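Local coordinates for protein serpin-12 (Manduca sexta, PDB 6CJ7) that probably inhibits serine proteases by the serpin mechanism and controls the prophenoloxidase activation system in larval hemolymph, at residues A[22-27]-A[285-290]; A[126-131]-A[157-162]; A[161-166]-A[314-319]; A[170-175]-A[321-326]; A[273-278]-A[375-380]. All blocks are in the same frame, centred on the assembly; numbering follows the deposited sequence.

Interaction 1: residues A[22-27]-A[285-290]; sequences VNVFKQ and PVLNKM
Met290 lies between two helices, its chain bent at both chi2 and chi3, and touches three residues of segment 22-27. Its methyl CE approaches Asn23 CB at 3.6 Å, while its SD rests 3.9 Å from Gln27 CB. The Gln27 and Met290 side chains run past each other in opposite directions, so thioether and aliphatic chain lie alongside rather than meeting at their ends. Gln27 runs antiparallel to the Val286 side chain too, with its CG 3.8 Å from Val286 CG2. Alongside, Val24 and Val286 cross obliquely, and their CG1 methyls meet at 3.8 Å. The other branch of Val24, CG2, faces Met290 CG at 4.1 Å. The chains of Gln27 and Lys289 cross at about a right angle, and both polar ends turn to Glu31, whose OE2 takes a hydrogen bond from the amide and a salt bridge from the ammonium group. No hydrogen bond links the two segments. Ile43 of helix 40-51 also touches Val24. The axes of the two short helical segments pass 10.3 Å apart at 112°, a steep crossing that packs helices hA and hI of the serpin fold.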
# COMPACT_ATOMS: atom_id res chain seq x y z
N VAL A 22 6.80 -2.36 -4.49
CA VAL A 22 6.72 -3.82 -4.36
C VAL A 22 8.02 -4.39 -3.79
O VAL A 22 7.99 -5.28 -2.93
CB VAL A 22 6.38 -4.47 -5.72
CG1 VAL A 22 6.37 -5.99 -5.60
CG2 VAL A 22 5.02 -4.00 -6.18
N ASN A 23 9.17 -3.88 -4.26
CA ASN A 23 10.46 -4.31 -3.73
C ASN A 23 10.57 -4.02 -2.24
O ASN A 23 11.09 -4.84 -1.47
CB ASN A 23 11.60 -3.62 -4.48
CG ASN A 23 11.64 -3.97 -5.97
OD1 ASN A 23 11.20 -5.03 -6.38
ND2 ASN A 23 12.22 -3.06 -6.76
N VAL A 24 10.09 -2.85 -1.80
CA VAL A 24 10.10 -2.52 -0.38
C VAL A 24 9.26 -3.52 0.40
O VAL A 24 9.68 -4.04 1.44
CB VAL A 24 9.61 -1.08 -0.16
CG1 VAL A 24 9.36 -0.82 1.34
CG2 VAL A 24 10.65 -0.07 -0.71
N PHE A 25 8.05 -3.80 -0.09
CA PHE A 25 7.19 -4.76 0.61
C PHE A 25 7.86 -6.12 0.72
O PHE A 25 7.84 -6.75 1.79
CB PHE A 25 5.85 -4.88 -0.12
CG PHE A 25 4.91 -5.90 0.50
CD1 PHE A 25 4.12 -5.56 1.59
CD2 PHE A 25 4.84 -7.18 -0.00
CE1 PHE A 25 3.25 -6.50 2.17
CE2 PHE A 25 3.98 -8.14 0.58
CZ PHE A 25 3.19 -7.79 1.66
N LYS A 26 8.46 -6.59 -0.37
CA LYS A 26 9.11 -7.90 -0.33
C LYS A 26 10.29 -7.90 0.62
O LYS A 26 10.53 -8.90 1.32
CB LYS A 26 9.54 -8.32 -1.74
CG LYS A 26 8.36 -8.67 -2.66
CD LYS A 26 8.83 -9.39 -3.91
CE LYS A 26 7.65 -9.77 -4.80
NZ LYS A 26 8.12 -10.71 -5.87
N GLN A 27 11.05 -6.80 0.66
CA GLN A 27 12.16 -6.71 1.60
C GLN A 27 11.67 -6.80 3.03
O GLN A 27 12.21 -7.57 3.84
CB GLN A 27 12.96 -5.43 1.37
CG GLN A 27 14.12 -5.23 2.35
CD GLN A 27 15.16 -6.33 2.25
OE1 GLN A 27 15.51 -6.77 1.16
NE2 GLN A 27 15.64 -6.79 3.40
N PRO A 285 14.26 2.52 8.18
CA PRO A 285 15.11 1.32 8.10
C PRO A 285 15.12 0.65 6.73
O PRO A 285 16.19 0.31 6.22
CB PRO A 285 14.51 0.40 9.18
CG PRO A 285 13.91 1.33 10.16
CD PRO A 285 13.36 2.47 9.35
N VAL A 286 13.95 0.44 6.12
CA VAL A 286 13.93 -0.29 4.86
C VAL A 286 14.44 0.59 3.73
O VAL A 286 15.14 0.11 2.83
CB VAL A 286 12.53 -0.87 4.57
CG1 VAL A 286 11.50 0.21 4.26
CG2 VAL A 286 12.60 -1.89 3.44
N LEU A 287 14.16 1.90 3.76
CA LEU A 287 14.68 2.76 2.70
C LEU A 287 16.20 2.85 2.76
O LEU A 287 16.85 2.93 1.71
CB LEU A 287 14.02 4.14 2.76
CG LEU A 287 12.52 4.13 2.43
CD1 LEU A 287 11.93 5.54 2.46
CD2 LEU A 287 12.28 3.49 1.09
N ASN A 288 16.78 2.79 3.96
CA ASN A 288 18.23 2.75 4.07
C ASN A 288 18.82 1.48 3.45
O ASN A 288 19.99 1.49 3.07
CB ASN A 288 18.66 2.83 5.54
CG ASN A 288 18.77 4.27 6.04
OD1 ASN A 288 19.07 5.19 5.28
ND2 ASN A 288 18.58 4.46 7.35
N LYS A 289 18.04 0.40 3.35
CA LYS A 289 18.49 -0.83 2.72
C LYS A 289 18.23 -0.87 1.22
O LYS A 289 18.85 -1.68 0.52
CB LYS A 289 17.77 -2.04 3.34
CG LYS A 289 18.13 -2.34 4.78
CD LYS A 289 17.38 -3.58 5.25
CE LYS A 289 18.14 -4.30 6.36
NZ LYS A 289 17.41 -5.51 6.82
N MET A 290 17.36 -0.00 0.71
CA MET A 290 16.89 -0.08 -0.67
C MET A 290 17.54 0.97 -1.57
O MET A 290 16.99 1.29 -2.63
CB MET A 290 15.37 0.07 -0.72
CG MET A 290 14.59 -0.98 0.05
SD MET A 290 14.84 -2.65 -0.57
CE MET A 290 14.18 -2.49 -2.22

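Interaction 2: residues A[126-131]-A[157-162]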
# COMPACT_ATOMS: atom_id res chain seq x y z
N THR A 126 5.11 23.76 8.72
CA THR A 126 4.79 23.16 10.02
C THR A 126 5.78 23.64 11.06
O THR A 126 7.00 23.59 10.83
CB THR A 126 4.82 21.63 9.92
OG1 THR A 126 3.90 21.20 8.92
CG2 THR A 126 4.45 21.00 11.26
N TYR A 127 5.29 24.09 12.22
CA TYR A 127 6.16 24.41 13.34
C TYR A 127 6.27 23.18 14.22
O TYR A 127 5.26 22.66 14.71
CB TYR A 127 5.64 25.61 14.14
CG TYR A 127 6.52 25.99 15.33
CD1 TYR A 127 7.82 26.44 15.15
CD2 TYR A 127 6.04 25.90 16.63
CE1 TYR A 127 8.62 26.77 16.22
CE2 TYR A 127 6.84 26.24 17.72
CZ TYR A 127 8.13 26.68 17.51
OH TYR A 127 8.94 27.02 18.58
N PHE A 128 7.50 22.70 14.42
CA PHE A 128 7.75 21.51 15.21
C PHE A 128 8.24 21.82 16.63
O PHE A 128 8.50 20.89 17.40
CB PHE A 128 8.77 20.60 14.51
CG PHE A 128 8.26 19.98 13.23
CD1 PHE A 128 7.36 18.92 13.27
CD2 PHE A 128 8.69 20.43 11.99
CE1 PHE A 128 6.88 18.34 12.09
CE2 PHE A 128 8.22 19.85 10.81
CZ PHE A 128 7.31 18.81 10.86
N GLY A 129 8.35 23.10 16.99
CA GLY A 129 8.85 23.48 18.30
C GLY A 129 7.96 23.07 19.45
O GLY A 129 8.44 22.97 20.58
N LYS A 130 6.66 22.86 19.19
CA LYS A 130 5.75 22.23 20.15
C LYS A 130 5.43 20.85 19.59
O LYS A 130 4.49 20.70 18.79
CB LYS A 130 4.47 23.04 20.37
CG LYS A 130 4.68 24.36 21.12
CD LYS A 130 3.37 25.13 21.27
CE LYS A 130 3.56 26.43 22.04
NZ LYS A 130 3.93 26.28 23.47
N PRO A 131 6.19 19.82 19.97
CA PRO A 131 6.05 18.52 19.29
C PRO A 131 4.70 17.87 19.47
O PRO A 131 4.20 17.26 18.52
CB PRO A 131 7.17 17.68 19.93
CG PRO A 131 8.14 18.66 20.48
CD PRO A 131 7.33 19.86 20.89
N ASP A 157 6.99 11.99 20.29
CA ASP A 157 8.38 11.74 20.66
C ASP A 157 9.30 11.65 19.45
O ASP A 157 10.52 11.69 19.62
CB ASP A 157 8.46 10.45 21.48
CG ASP A 157 7.69 10.55 22.78
OD1 ASP A 157 7.70 11.64 23.40
OD2 ASP A 157 7.05 9.55 23.17
N ASP A 158 8.75 11.54 18.24
CA ASP A 158 9.55 11.57 17.02
C ASP A 158 9.84 12.98 16.54
O ASP A 158 10.57 13.14 15.55
CB ASP A 158 8.85 10.79 15.91
CG ASP A 158 8.69 9.32 16.23
OD1 ASP A 158 9.25 8.88 17.26
OD2 ASP A 158 8.01 8.61 15.46
N LEU A 159 9.30 14.00 17.20
CA LEU A 159 9.39 15.37 16.72
C LEU A 159 10.12 16.24 17.73
O LEU A 159 10.05 16.00 18.95
CB LEU A 159 7.99 15.94 16.45
CG LEU A 159 7.05 15.10 15.57
CD1 LEU A 159 5.73 15.83 15.37
CD2 LEU A 159 7.70 14.78 14.24
N SER A 160 10.81 17.25 17.23
CA SER A 160 11.48 18.22 18.07
C SER A 160 11.66 19.49 17.26
O SER A 160 11.36 19.54 16.07
CB SER A 160 12.82 17.68 18.57
OG SER A 160 13.76 17.60 17.51
N GLY A 161 12.17 20.53 17.92
CA GLY A 161 12.47 21.75 17.19
C GLY A 161 13.49 21.56 16.09
O GLY A 161 13.60 22.41 15.19
N ASN A 162 14.24 20.46 16.11
CA ASN A 162 15.23 20.18 15.09
C ASN A 162 14.68 19.32 13.95
O ASN A 162 15.41 19.08 12.98
CB ASN A 162 16.45 19.50 15.72
CG ASN A 162 17.33 20.49 16.47
OD1 ASN A 162 17.73 21.52 15.93
ND2 ASN A 162 17.61 20.19 17.74
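Leu159, Phe128 and Pro131 account for most of the surface buried where the loops at the two ends of helix 131-145 come together. Leu159 touches both of the others. Its CB faces Pro131 CB at 4.0 Å, and its CD1 methyl comes 3.8 Å from the carbonyl oxygen Pro131 O. The same methyl reaches the edge of the Phe128 ring, near the ring plane, at 4.1 Å from Phe128 CD1. Chi1 of -68° sets Phe128 CG anti to the carbonyl carbon; the buried ring also touches Phe100, Ala134 and Val166. Thr126 CG2 lies over one face of that ring, offset toward its rim.

Backbone carbonyls from segment 157-162 complete the fit. Leu159 O approaches Pro131 CB at 3.5 Å, and Ser160 O comes within 3.2 Å of Phe128 CB. The closest pair of CA atoms is that of Gly129 and Gly161, 4.2 Å apart. Ser160 OG accepts from Asn162 N at 3.2 Å, closing an ST turn, while Ser160 N donates to Thr163 OG1. Ala134 and Ala135 of helix 131-145 pack on Leu159 as well. The contact thus joins the two connections flanking helix F (131-145) of the serpin fold, between strands 123-126 and 165-174.

No hydrogen bond crosses the contact, and the nearest oxygens, Phe128 O and Ser160 O, are both acceptors. Cohesion here probably rests mainly on apolar burial, while the ST turn at Ser160 lies within its own loop.

Interaction 3: residues A[161-166]-A[314-319]; sequences GNTQMV and QVSSAL
A chi1 of -52° sets Ser316 OG anti to its own carbonyl carbon, and there it meets two successive backbone N-H groups of the facing chain. Gln164 N donates to OG at 2.9 Å and Met165 N at 3.2 Å. In Met165, chi1 of -167° puts CG anti to the backbone N, and the chain bends only at chi3. Its CB lies 3.4 Å from Gln314 O, its CE methyl curls back to the same carbonyl oxygen, and SD touches the CG2 methyl of Val315. The side chains of Gln164 and Gln314 also lie against each other, but their amides come together in a way that leaves the polar pairing doubtful.

These exchanges open the parallel pairing of strands 165-174 and 317-326, which are s3A and s5A of serpin sheet A. Met165 O accepts twice, from Ser316 N at 2.9 Å and from Ser317 N at 3.2 Å, both donors in its carbonyl plane. An alanine in place of Ser316 would probably leave the N-H groups of Gln164 and Met165 without their shared acceptor at the start of strand 165-174.

One residue on, Val166 pairs with Ser317 in a parallel bridge, and a CA-H...O contact of 3.5 Å joins Val166 CA to Ser317 O. Further along, Val166 CG1 packs against Leu319 CD1 at 4.3 Å.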
# COMPACT_ATOMS: atom_id res chain seq x y z
N GLY A 161 12.17 20.53 17.92
CA GLY A 161 12.47 21.75 17.19
C GLY A 161 13.49 21.56 16.09
O GLY A 161 13.60 22.41 15.19
N ASN A 162 14.24 20.46 16.11
CA ASN A 162 15.23 20.18 15.09
C ASN A 162 14.68 19.32 13.95
O ASN A 162 15.41 19.08 12.98
CB ASN A 162 16.45 19.50 15.72
CG ASN A 162 17.33 20.49 16.47
OD1 ASN A 162 17.73 21.52 15.93
ND2 ASN A 162 17.61 20.19 17.74
N THR A 163 13.43 18.87 14.04
CA THR A 163 12.78 18.18 12.92
C THR A 163 12.71 19.10 11.71
O THR A 163 12.33 20.27 11.83
CB THR A 163 11.37 17.74 13.32
OG1 THR A 163 11.48 16.86 14.44
CG2 THR A 163 10.65 17.04 12.16
N GLN A 164 13.07 18.56 10.55
CA GLN A 164 13.07 19.33 9.31
C GLN A 164 11.91 18.98 8.40
O GLN A 164 11.29 19.87 7.82
CB GLN A 164 14.39 19.14 8.56
CG GLN A 164 15.57 19.62 9.38
CD GLN A 164 16.80 19.88 8.56
OE1 GLN A 164 17.78 20.45 9.06
NE2 GLN A 164 16.77 19.47 7.30
N MET A 165 11.58 17.69 8.26
CA MET A 165 10.61 17.29 7.26
C MET A 165 10.00 15.96 7.67
O MET A 165 10.73 15.00 7.93
CB MET A 165 11.26 17.16 5.87
CG MET A 165 10.26 17.07 4.75
SD MET A 165 11.07 16.66 3.18
CE MET A 165 12.62 17.50 3.30
N VAL A 166 8.67 15.89 7.71
CA VAL A 166 7.95 14.67 8.00
C VAL A 166 7.11 14.34 6.77
O VAL A 166 6.22 15.11 6.39
CB VAL A 166 7.06 14.81 9.24
CG1 VAL A 166 6.22 13.53 9.43
CG2 VAL A 166 7.89 15.09 10.47
N GLN A 314 16.48 17.78 4.88
CA GLN A 314 16.51 16.35 4.64
C GLN A 314 15.27 15.73 5.26
O GLN A 314 14.54 16.38 6.02
CB GLN A 314 17.78 15.68 5.19
CG GLN A 314 17.88 15.64 6.70
CD GLN A 314 18.51 16.88 7.29
OE1 GLN A 314 19.22 17.64 6.59
NE2 GLN A 314 18.25 17.12 8.56
N VAL A 315 15.02 14.46 4.93
CA VAL A 315 13.87 13.74 5.47
C VAL A 315 14.17 13.36 6.91
O VAL A 315 15.16 12.66 7.19
CB VAL A 315 13.54 12.50 4.64
CG1 VAL A 315 12.37 11.74 5.29
CG2 VAL A 315 13.20 12.89 3.19
N SER A 316 13.35 13.84 7.84
CA SER A 316 13.50 13.45 9.24
C SER A 316 12.72 12.19 9.56
O SER A 316 13.21 11.34 10.32
CB SER A 316 13.04 14.57 10.18
OG SER A 316 13.68 15.79 9.84
N SER A 317 11.50 12.09 9.05
CA SER A 317 10.66 10.93 9.28
C SER A 317 9.91 10.63 7.98
O SER A 317 9.49 11.56 7.29
CB SER A 317 9.65 11.18 10.41
OG SER A 317 10.32 11.27 11.66
N ALA A 318 9.80 9.35 7.65
CA ALA A 318 9.05 8.89 6.48
C ALA A 318 8.10 7.82 6.98
O ALA A 318 8.54 6.74 7.39
CB ALA A 318 9.98 8.34 5.39
N LEU A 319 6.80 8.13 6.98
CA LEU A 319 5.81 7.33 7.68
C LEU A 319 4.73 6.89 6.71
O LEU A 319 4.23 7.70 5.91
CB LEU A 319 5.19 8.11 8.84
CG LEU A 319 6.21 8.68 9.83
CD1 LEU A 319 5.54 9.57 10.86
CD2 LEU A 319 6.94 7.53 10.49
O HOH W 1 19.60 18.25 10.28

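Interaction 4: residues A[170-175]-A[321-326]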
# COMPACT_ATOMS: atom_id res chain seq x y z
N ALA A 170 -0.58 7.73 3.54
CA ALA A 170 -1.50 6.79 4.18
C ALA A 170 -2.58 6.40 3.19
O ALA A 170 -2.93 7.16 2.29
CB ALA A 170 -2.11 7.43 5.42
N VAL A 171 -3.11 5.18 3.34
CA VAL A 171 -4.18 4.74 2.44
C VAL A 171 -5.12 3.80 3.18
O VAL A 171 -4.69 2.97 3.99
CB VAL A 171 -3.60 4.08 1.17
CG1 VAL A 171 -2.84 2.82 1.50
CG2 VAL A 171 -4.72 3.79 0.17
N TYR A 172 -6.41 3.98 2.92
CA TYR A 172 -7.48 3.14 3.48
C TYR A 172 -8.35 2.65 2.33
O TYR A 172 -8.75 3.45 1.48
CB TYR A 172 -8.34 3.92 4.48
CG TYR A 172 -9.66 3.28 4.82
CD1 TYR A 172 -9.71 2.10 5.55
CD2 TYR A 172 -10.86 3.86 4.45
CE1 TYR A 172 -10.92 1.51 5.89
CE2 TYR A 172 -12.09 3.28 4.78
CZ TYR A 172 -12.10 2.11 5.51
OH TYR A 172 -13.30 1.52 5.85
N PHE A 173 -8.66 1.35 2.32
CA PHE A 173 -9.59 0.83 1.32
C PHE A 173 -10.64 -0.06 1.97
O PHE A 173 -10.30 -0.95 2.75
CB PHE A 173 -8.89 0.02 0.22
CG PHE A 173 -9.83 -0.45 -0.87
CD1 PHE A 173 -10.38 -1.72 -0.84
CD2 PHE A 173 -10.17 0.40 -1.91
CE1 PHE A 173 -11.25 -2.16 -1.82
CE2 PHE A 173 -11.04 -0.03 -2.90
CZ PHE A 173 -11.58 -1.31 -2.87
N LYS A 174 -11.90 0.18 1.64
CA LYS A 174 -12.99 -0.75 1.91
C LYS A 174 -13.91 -0.69 0.71
O LYS A 174 -14.49 0.36 0.44
CB LYS A 174 -13.74 -0.40 3.19
CG LYS A 174 -14.58 -1.56 3.78
CD LYS A 174 -15.88 -1.76 3.06
CE LYS A 174 -16.56 -3.04 3.53
NZ LYS A 174 -17.68 -3.38 2.62
N GLY A 175 -14.04 -1.80 -0.02
CA GLY A 175 -14.79 -1.82 -1.26
C GLY A 175 -16.09 -2.59 -1.11
O GLY A 175 -16.39 -3.18 -0.08
N SER A 321 1.06 4.43 6.42
CA SER A 321 0.02 3.63 7.05
C SER A 321 -0.89 3.06 5.98
O SER A 321 -1.19 3.73 4.99
CB SER A 321 -0.81 4.44 8.05
OG SER A 321 -1.82 3.62 8.62
N ALA A 322 -1.35 1.83 6.20
CA ALA A 322 -2.18 1.14 5.22
C ALA A 322 -3.25 0.36 5.96
O ALA A 322 -2.93 -0.39 6.89
CB ALA A 322 -1.34 0.18 4.36
N VAL A 323 -4.51 0.55 5.58
CA VAL A 323 -5.63 -0.16 6.20
C VAL A 323 -6.48 -0.77 5.09
O VAL A 323 -6.92 -0.06 4.18
CB VAL A 323 -6.51 0.77 7.07
CG1 VAL A 323 -7.72 -0.01 7.61
CG2 VAL A 323 -5.72 1.37 8.23
N LEU A 324 -6.72 -2.08 5.18
CA LEU A 324 -7.57 -2.78 4.21
C LEU A 324 -8.57 -3.61 4.99
O LEU A 324 -8.19 -4.40 5.86
CB LEU A 324 -6.75 -3.69 3.30
CG LEU A 324 -7.56 -4.62 2.40
CD1 LEU A 324 -8.28 -3.79 1.34
CD2 LEU A 324 -6.63 -5.65 1.76
N THR A 325 -9.85 -3.45 4.67
CA THR A 325 -10.93 -4.18 5.34
C THR A 325 -11.77 -4.86 4.28
O THR A 325 -12.13 -4.23 3.28
CB THR A 325 -11.82 -3.24 6.16
OG1 THR A 325 -11.03 -2.55 7.13
CG2 THR A 325 -12.91 -4.01 6.88
N ILE A 326 -12.12 -6.13 4.50
CA ILE A 326 -13.09 -6.79 3.64
C ILE A 326 -14.22 -7.37 4.49
O ILE A 326 -14.01 -7.76 5.64
CB ILE A 326 -12.46 -7.89 2.75
CG1 ILE A 326 -11.99 -9.10 3.54
CG2 ILE A 326 -11.31 -7.32 1.90
CD1 ILE A 326 -11.68 -10.26 2.63
O HOH W 2 -13.10 -0.42 7.85
O HOH W 3 -13.03 -4.27 0.77
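Val171 and Phe173 each face two backbone partners across segment 321-326. Val171 N donates to Ser321 O at 2.9 Å while Val171 O accepts from Val323 N. Two residues on the pattern repeats, with Phe173 N bound to Val323 O and Phe173 O accepting from Thr325 N at a longer 3.2 Å. Where direct pairing stops, a water carries it on, accepting from Gly175 N and donating to Thr325 O at 2.7 Å. A second water, in the plane of the tyrosine ring, joins Tyr172 OH to Thr325 OG1, which is also hydrogen-bonded to Ser276 OG.

Chi1 of -162° puts Lys174 CG anti to the backbone N, 4.0 Å from Thr325 CB; the chain then bends at chi2. Its NZ donates to Gly175 O at 3.0 Å and forms a salt bridge with Asp327. An alanine in place of Lys174 would probably leave the Asp327 carboxylate without this positive mate and the Gly175 carbonyl without that donor.

Packing follows the alternation of the strands. On one face the edge of the Tyr172 ring meets Val323, with CD1 3.6 Å from CG1. On the other, Phe173 and Leu324 lie side by side, their CD1 atoms 3.7 Å apart; Phe227 and Tyr232 meet the Phe173 ring edge-to-face. This is the s3A-s5A pair of serpin sheet A; in inhibitory serpins the cleaved reactive-centre loop inserts between these strands, as probably here.

Interaction 5: residues A[273-278]-A[375-380]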
# COMPACT_ATOMS: atom_id res chain seq x y z
N PRO A 273 -11.64 -15.90 4.55
CA PRO A 273 -11.81 -15.26 5.86
C PRO A 273 -12.01 -13.76 5.72
O PRO A 273 -11.31 -13.08 4.96
CB PRO A 273 -10.50 -15.59 6.59
CG PRO A 273 -9.70 -16.43 5.70
CD PRO A 273 -10.27 -16.43 4.33
N LYS A 274 -12.98 -13.25 6.47
CA LYS A 274 -13.06 -11.81 6.72
C LYS A 274 -11.82 -11.35 7.45
O LYS A 274 -11.34 -12.02 8.37
CB LYS A 274 -14.28 -11.46 7.60
CG LYS A 274 -15.62 -11.58 6.95
CD LYS A 274 -16.54 -10.49 7.45
CE LYS A 274 -17.24 -10.86 8.74
NZ LYS A 274 -18.29 -9.86 9.07
N PHE A 275 -11.30 -10.18 7.07
CA PHE A 275 -10.20 -9.60 7.82
C PHE A 275 -10.20 -8.09 7.69
O PHE A 275 -10.78 -7.52 6.76
CB PHE A 275 -8.85 -10.19 7.39
CG PHE A 275 -8.46 -9.87 5.97
CD1 PHE A 275 -7.82 -8.68 5.65
CD2 PHE A 275 -8.70 -10.79 4.96
CE1 PHE A 275 -7.46 -8.40 4.34
CE2 PHE A 275 -8.34 -10.52 3.66
CZ PHE A 275 -7.72 -9.33 3.33
N SER A 276 -9.56 -7.45 8.66
CA SER A 276 -9.23 -6.03 8.57
C SER A 276 -7.81 -5.89 9.09
O SER A 276 -7.54 -6.27 10.23
CB SER A 276 -10.21 -5.19 9.39
OG SER A 276 -9.92 -3.80 9.26
N ILE A 277 -6.90 -5.38 8.27
CA ILE A 277 -5.49 -5.31 8.63
C ILE A 277 -5.03 -3.86 8.56
O ILE A 277 -5.29 -3.16 7.58
CB ILE A 277 -4.64 -6.24 7.73
CG1 ILE A 277 -3.17 -6.21 8.18
CG2 ILE A 277 -4.77 -5.90 6.24
CD1 ILE A 277 -2.33 -7.27 7.51
N LYS A 278 -4.38 -3.40 9.63
CA LYS A 278 -3.84 -2.05 9.70
C LYS A 278 -2.36 -2.14 9.99
O LYS A 278 -1.95 -2.88 10.90
CB LYS A 278 -4.53 -1.23 10.80
CG LYS A 278 -3.92 0.15 11.01
CD LYS A 278 -4.28 0.73 12.36
CE LYS A 278 -4.42 2.24 12.27
NZ LYS A 278 -3.38 2.82 11.37
N ALA A 375 -0.87 -7.64 0.98
CA ALA A 375 -0.98 -8.13 2.35
C ALA A 375 -0.57 -9.58 2.40
O ALA A 375 -1.05 -10.40 1.60
CB ALA A 375 -2.40 -7.96 2.91
N ARG A 376 0.28 -9.91 3.36
CA ARG A 376 0.55 -11.30 3.72
C ARG A 376 -0.29 -11.60 4.95
O ARG A 376 -0.03 -11.08 6.04
CB ARG A 376 2.05 -11.49 3.97
CG ARG A 376 2.45 -12.87 4.54
CD ARG A 376 3.94 -12.96 4.70
NE ARG A 376 4.32 -12.25 5.92
CZ ARG A 376 5.55 -11.94 6.28
NH1 ARG A 376 6.56 -12.30 5.52
NH2 ARG A 376 5.76 -11.28 7.41
N ILE A 377 -1.32 -12.42 4.78
CA ILE A 377 -2.27 -12.71 5.84
C ILE A 377 -1.82 -14.01 6.50
O ILE A 377 -2.07 -15.11 5.99
CB ILE A 377 -3.70 -12.81 5.32
CG1 ILE A 377 -4.04 -11.56 4.49
CG2 ILE A 377 -4.67 -13.02 6.47
CD1 ILE A 377 -4.32 -10.34 5.30
N MET A 378 -1.13 -13.88 7.64
CA MET A 378 -0.75 -15.01 8.49
C MET A 378 -1.83 -15.39 9.49
O MET A 378 -1.86 -16.53 9.95
CB MET A 378 0.53 -14.73 9.28
CG MET A 378 1.74 -14.36 8.45
SD MET A 378 2.11 -15.48 7.06
CE MET A 378 2.94 -16.93 7.85
N ASP A 379 -2.67 -14.44 9.88
CA ASP A 379 -3.65 -14.66 10.94
C ASP A 379 -4.77 -13.65 10.74
O ASP A 379 -4.64 -12.49 11.15
CB ASP A 379 -3.00 -14.48 12.32
CG ASP A 379 -3.94 -14.82 13.47
OD1 ASP A 379 -5.16 -14.95 13.24
OD2 ASP A 379 -3.46 -14.94 14.63
N PRO A 380 -5.89 -14.05 10.13
CA PRO A 380 -6.96 -13.09 9.85
C PRO A 380 -7.72 -12.62 11.09
O PRO A 380 -8.56 -11.73 10.95
CB PRO A 380 -7.89 -13.87 8.91
CG PRO A 380 -7.70 -15.30 9.33
CD PRO A 380 -6.23 -15.41 9.67
O HOH W 4 -8.48 -9.08 10.84
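Ile377 lays its CD1 methyl over one face of the Phe275 ring, a CH-pi contact. The methyl stands 3.9 Å from the ring centroid and 14° off its normal. Two conformations make this possible. Phe275 has CG between its backbone N and carbonyl carbon (chi1 64°), while Ile377 places CG1 anti to the carbonyl carbon and then turns CD1 back at chi2 (-77°). The two side chains cross at about a right angle, and CD1 lies offset toward the rim, 3.8 Å from Phe275 CE1. Ile277, with an extended chain, adds its own CD1 at 4.3 Å from that of Ile377.

At the other end two prolines meet, Pro273 CB lying 3.9 Å from Pro380 CB. Pro380 CB also lies 4.1 Å from Phe275 CB, so Pro380 touches both residues. No direct hydrogen bond joins the segments, although a water accepting from Ser276 N at 2.9 Å lies next to Pro380 O.

The contact brings s5B (370-377) of serpin sheet B, and the loop after it, against s6A (within 265-282) of sheet A: Leu324 and Ile326 of strand 317-326 touch Phe275, and Phe359 of strand 359-365 packs on both Ile377 and Pro273.

How the interactions relate
Interactions 3 and 4 lie on the same two strands, 165-174 and 317-326, with centres about 25 Å apart along serpin sheet A. Interaction 2 adjoins interaction 3, sharing Gly161 and Asn162, and Phe128 CE1 packs 3.8 Å from Val166 CG2. At the other end interaction 5 lies about 12 Å from interaction 4, centre to centre, and Thr325 OG1 meets Ser276 OG at 2.7 Å, a probable hydrogen bond between neighbouring strands. The helix of interaction 1 touches interaction 5 through another of its residues, Phe25 CZ lying 4.0 Å from Arg376 N. The unmodelled residues 332-346 follow strand 317-326, consistent with a mobile reactive-centre loop near interaction 4.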